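Local coordinates for protein putative isochorismatase hydrolase (Oleispira antarctica, PDB 3LQY) that probably acts as a hydrolase of the isochorismatase family, using a cysteine-dependent active site on an alpha/beta fold, at residues Q95-F99 / A129-A134; T8-L12 / L43-F47. All blocks are in the same frame, centred on the assembly; numbering follows the deposited sequence.

Contact 1 (Q95-F99 / A129-A134)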
loop_
_atom_site.group_PDB
_atom_site.type_symbol
_atom_site.label_atom_id
_atom_site.label_comp_id
_atom_site.label_asym_id
_atom_site.label_seq_id
_atom_site.Cartn_x
_atom_site.Cartn_y
_atom_site.Cartn_z
ATOM N N GLN A 95 -4.178 3.919 12.501
ATOM C CA GLN A 95 -3.093 4.918 12.573
ATOM C C GLN A 95 -2.469 5.037 11.208
ATOM O O GLN A 95 -2.674 4.164 10.377
ATOM C CB GLN A 95 -2.021 4.471 13.580
ATOM C CG GLN A 95 -2.385 4.466 15.045
ATOM C CD GLN A 95 -2.680 5.837 15.613
ATOM O OE1 GLN A 95 -2.673 6.854 14.909
ATOM N NE2 GLN A 95 -2.953 5.872 16.904
ATOM N N ILE A 96 -1.615 6.057 10.988
ATOM C CA ILE A 96 -0.997 6.208 9.695
ATOM C C ILE A 96 -0.063 5.023 9.395
ATOM O O ILE A 96 -0.101 4.428 8.299
ATOM C CB ILE A 96 -0.203 7.550 9.616
ATOM C CG1 ILE A 96 -1.115 8.744 9.850
ATOM C CG2 ILE A 96 0.501 7.679 8.294
ATOM C CD1 ILE A 96 -0.418 9.941 10.452
ATOM N N ASN A 97 0.854 4.774 10.347
ATOM C CA ASN A 97 1.791 3.670 10.276
ATOM C C ASN A 97 1.094 2.343 10.429
ATOM O O ASN A 97 0.470 2.106 11.451
ATOM C CB ASN A 97 2.808 3.851 11.412
ATOM C CG ASN A 97 3.892 2.785 11.455
ATOM O OD1 ASN A 97 3.818 1.773 10.776
ATOM N ND2 ASN A 97 4.972 3.060 12.237
ATOM N N SER A 98 1.283 1.454 9.458
ATOM C CA SER A 98 0.560 0.188 9.397
ATOM C C SER A 98 1.029 -0.817 10.465
ATOM O O SER A 98 0.338 -1.810 10.731
ATOM C CB SER A 98 0.675 -0.435 7.991
ATOM O OG SER A 98 -0.083 0.268 7.020
ATOM N N PHE A 99 2.185 -0.572 11.086
ATOM C CA PHE A 99 2.638 -1.415 12.217
ATOM C C PHE A 99 2.116 -0.935 13.557
ATOM O O PHE A 99 2.284 -1.637 14.545
ATOM C CB PHE A 99 4.183 -1.439 12.340
ATOM C CG PHE A 99 4.873 -2.135 11.208
ATOM C CD1 PHE A 99 5.051 -3.509 11.224
ATOM C CD2 PHE A 99 5.344 -1.418 10.124
ATOM C CE1 PHE A 99 5.666 -4.164 10.167
ATOM C CE2 PHE A 99 5.939 -2.068 9.050
ATOM C CZ PHE A 99 6.120 -3.445 9.083
ATOM N N ALA A 129 5.210 6.037 5.527
ATOM C CA ALA A 129 5.289 5.511 6.900
ATOM C C ALA A 129 5.639 4.041 6.950
ATOM O O ALA A 129 6.461 3.634 7.724
ATOM C CB ALA A 129 3.939 5.720 7.678
ATOM N N VAL A 130 4.955 3.216 6.159
ATOM C CA VAL A 130 5.207 1.778 6.287
ATOM C C VAL A 130 6.579 1.397 5.741
ATOM O O VAL A 130 7.219 0.471 6.267
ATOM C CB VAL A 130 4.076 0.885 5.632
ATOM C CG1 VAL A 130 4.127 0.913 4.121
ATOM C CG2 VAL A 130 4.202 -0.537 6.131
ATOM N N THR A 131 7.016 2.051 4.676
ATOM C CA THR A 131 8.291 1.700 4.085
ATOM C C THR A 131 9.432 2.011 5.058
ATOM O O THR A 131 10.312 1.178 5.299
ATOM C CB THR A 131 8.516 2.427 2.757
ATOM O OG1 THR A 131 7.395 2.158 1.900
ATOM C CG2 THR A 131 9.776 1.939 2.090
ATOM N N ARG A 132 9.395 3.188 5.655
ATOM C CA ARG A 132 10.438 3.605 6.603
ATOM C C ARG A 132 10.360 2.809 7.872
ATOM O O ARG A 132 11.397 2.407 8.403
ATOM C CB ARG A 132 10.289 5.083 6.919
ATOM C CG ARG A 132 10.545 5.936 5.720
ATOM C CD ARG A 132 10.573 7.403 6.125
ATOM N NE ARG A 132 10.685 8.293 4.985
ATOM C CZ ARG A 132 11.541 9.308 4.840
ATOM N NH1 ARG A 132 12.483 9.594 5.756
ATOM N NH2 ARG A 132 11.472 10.024 3.747
ATOM N N ALA A 133 9.145 2.498 8.338
ATOM C CA ALA A 133 9.013 1.675 9.538
ATOM C C ALA A 133 9.552 0.255 9.299
ATOM O O ALA A 133 10.256 -0.315 10.165
ATOM C CB ALA A 133 7.557 1.638 10.023
ATOM N N ALA A 134 9.223 -0.305 8.129
ATOM C CA ALA A 134 9.624 -1.665 7.780
ATOM C C ALA A 134 11.139 -1.796 7.617
ATOM O O ALA A 134 11.731 -2.724 8.138
ATOM C CB ALA A 134 8.905 -2.149 6.517
#
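In this isochorismatase-like alpha/beta fold, the loop 95-99 that follows strand 90-93 packs against segment 129-134 of helix 128-137. An Asx turn shapes the loop: with its chi1 in t, N97 brings OD1 to 2.9 Å from the backbone N of F99, which donates to it, while N97 ND2 rests 3.7 Å from A133 CB. Two small helix residues let the loop come close: A129 and A133, one turn apart, both point toward it, and A129 CB sits 3.9 Å from N97 CA. I96, an m rotamer, touches A129 CB through CG2 at 4.0 Å, whereas its CG1-CD1 arm swings away from the helix. V130 adopts p, turning CG2 to S98 CB at 4.0 Å and to the F99 ring. S98 is buried between V130, L104 and I13, and its backbone O accepts from T102 OG1. K93 NZ bonds to Q95 O, and C126, oxidised in this crystal to 3-sulfinoalanine, lies just ahead of the helix, consistent with the lysine and cysteine of the catalytic triad in this family, so the contact borders the likely catalytic pocket. F99, also m, sets its ring against V130, A133 and A134 and meets L104, K105 and L108 of helix 104-110 as well; its CE2 stands 3.7 Å from V130 CG2 and 3.9 Å from A134 CB, its CD2 3.8 Å from A133 CB.

Contact 2 (T8-L12 / L43-F47)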
loop_
_atom_site.group_PDB
_atom_site.type_symbol
_atom_site.label_atom_id
_atom_site.label_comp_id
_atom_site.label_asym_id
_atom_site.label_seq_id
_atom_site.Cartn_x
_atom_site.Cartn_y
_atom_site.Cartn_z
ATOM N N THR A 8 9.306 -13.065 0.381
ATOM C CA THR A 8 8.828 -11.746 -0.008
ATOM C C THR A 8 7.313 -11.771 -0.098
ATOM O O THR A 8 6.734 -12.596 -0.804
ATOM C CB THR A 8 9.475 -11.257 -1.332
ATOM O OG1 THR A 8 10.908 -11.335 -1.216
ATOM C CG2 THR A 8 9.041 -9.820 -1.661
ATOM N N ALA A 9 6.693 -10.854 0.651
ATOM C CA ALA A 9 5.256 -10.681 0.708
ATOM C C ALA A 9 4.882 -9.450 -0.100
ATOM O O ALA A 9 5.573 -8.415 -0.046
ATOM C CB ALA A 9 4.828 -10.491 2.150
ATOM N N LEU A 10 3.803 -9.526 -0.858
ATOM C CA LEU A 10 3.209 -8.318 -1.458
ATOM C C LEU A 10 2.264 -7.721 -0.425
ATOM O O LEU A 10 1.419 -8.417 0.142
ATOM C CB LEU A 10 2.512 -8.629 -2.775
ATOM C CG LEU A 10 1.640 -7.576 -3.477
ATOM C CD1 LEU A 10 2.543 -6.503 -4.175
ATOM C CD2 LEU A 10 0.695 -8.329 -4.438
ATOM N N LEU A 11 2.471 -6.437 -0.143
ATOM C CA LEU A 11 1.773 -5.726 0.922
ATOM C C LEU A 11 1.003 -4.597 0.295
ATOM O O LEU A 11 1.581 -3.612 -0.215
ATOM C CB LEU A 11 2.754 -5.189 1.955
ATOM C CG LEU A 11 2.218 -4.601 3.260
ATOM C CD1 LEU A 11 1.362 -5.585 3.994
ATOM C CD2 LEU A 11 3.393 -4.188 4.138
ATOM N N LEU A 12 -0.308 -4.723 0.327
ATOM C CA LEU A 12 -1.139 -3.762 -0.319
ATOM C C LEU A 12 -1.746 -2.881 0.750
ATOM O O LEU A 12 -2.527 -3.335 1.594
ATOM C CB LEU A 12 -2.240 -4.490 -1.122
ATOM C CG LEU A 12 -1.725 -5.564 -2.118
ATOM C CD1 LEU A 12 -1.583 -6.976 -1.499
ATOM C CD2 LEU A 12 -2.600 -5.621 -3.373
ATOM N N LEU A 43 0.574 -7.020 -10.134
ATOM C CA LEU A 43 1.461 -7.631 -9.118
ATOM C C LEU A 43 0.749 -8.699 -8.304
ATOM O O LEU A 43 1.260 -9.804 -8.072
ATOM C CB LEU A 43 2.032 -6.547 -8.162
ATOM C CG LEU A 43 3.257 -5.848 -8.724
ATOM C CD1 LEU A 43 3.474 -4.419 -8.171
ATOM C CD2 LEU A 43 4.483 -6.712 -8.430
ATOM N N LEU A 44 -0.476 -8.393 -7.928
ATOM C CA LEU A 44 -1.308 -9.329 -7.178
ATOM C C LEU A 44 -1.411 -10.684 -7.883
ATOM O O LEU A 44 -1.362 -11.758 -7.253
ATOM C CB LEU A 44 -2.720 -8.771 -7.076
ATOM C CG LEU A 44 -3.394 -8.863 -5.706
ATOM C CD1 LEU A 44 -4.806 -8.645 -5.918
ATOM C CD2 LEU A 44 -3.162 -10.152 -4.946
ATOM N N ALA A 45 -1.607 -10.606 -9.198
ATOM C CA ALA A 45 -1.803 -11.787 -10.032
ATOM C C ALA A 45 -0.511 -12.600 -10.122
ATOM O O ALA A 45 -0.534 -13.833 -10.096
ATOM C CB ALA A 45 -2.297 -11.388 -11.443
ATOM N N LYS A 46 0.616 -11.909 -10.248
ATOM C CA LYS A 46 1.926 -12.570 -10.280
ATOM C C LYS A 46 2.226 -13.344 -8.981
ATOM O O LYS A 46 2.657 -14.487 -9.028
ATOM C CB LYS A 46 3.027 -11.543 -10.577
ATOM C CG LYS A 46 4.422 -12.164 -10.888
ATOM C CD LYS A 46 4.349 -13.255 -11.977
ATOM C CE LYS A 46 5.647 -13.408 -12.719
ATOM N NZ LYS A 46 5.508 -14.237 -13.936
ATOM N N PHE A 47 1.979 -12.724 -7.829
ATOM C CA PHE A 47 2.278 -13.337 -6.515
ATOM C C PHE A 47 1.451 -14.608 -6.310
ATOM O O PHE A 47 1.993 -15.657 -5.904
ATOM C CB PHE A 47 2.063 -12.325 -5.349
ATOM C CG PHE A 47 3.313 -11.580 -4.951
ATOM C CD1 PHE A 47 3.852 -10.591 -5.777
ATOM C CD2 PHE A 47 3.966 -11.885 -3.758
ATOM C CE1 PHE A 47 5.073 -9.890 -5.398
ATOM C CE2 PHE A 47 5.176 -11.195 -3.372
ATOM C CZ PHE A 47 5.720 -10.230 -4.211
#
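L10 overlaps the ring of F47 face-on: its CB sits 3.5 Å from the ring centroid, only 4° off the normal, a CH-pi contact. The same ring reaches in against the backbone of strand 8-13, where F47 CE2 comes within 3.3 Å of L10 N and also 3.3 Å of T8 O, the latter near the ring plane at its edge. Beyond CB, the two methyls of L10 reach L43 and L44, about one turn before F47: CD1 is 4.0 Å from L43 CB, and CD2 is 3.5 Å from L44 CA, an approach to the helix backbone itself. L12, two residues on along the same strand face, extends the patch with CD2 at 4.1 Å from L44 CG. The side-chain contacts are apolar; the ring also meets backbone polar atoms, T8 O and L10 N. A9 instead points away from the helix, and the L11 side chain packs on V55 and V57 of strand 54-59. F47 is closed in further by L52 and V54, while L43 meets A183 and I187 of helix 183-187. The short axes approach to 9.6 Å with their directions 149° apart, so the helix runs back roughly antiparallel to the strand it covers. Strand 8-13, helix 33-49 and the adjacent parallel strand 54-59 thus form the first beta-alpha-beta crossover of the Rossmann-like isochorismatase fold.

Contact 2 is buried core, a helix laid on a central strand of the parallel sheet; contact 1 is only partly buried, its I96 reaching solvent. They share no segment but meet through strand 8-13: L10 and L12 face helix 33-49, while L11 CD2 lies 4.2 Å from V130 CG2 of helix 128-137, so the two helices cover opposite faces of the sheet. Their centres are about 18 Å apart. Both use a phenylalanine, differently placed: F47 comes from a helix and offers its face to a leucine CB in a CH-pi contact, whereas F99 comes from a loop and lies against alanines and a valine. Polar shaping, an Asx turn, appears in contact 1, nearer the probable active site.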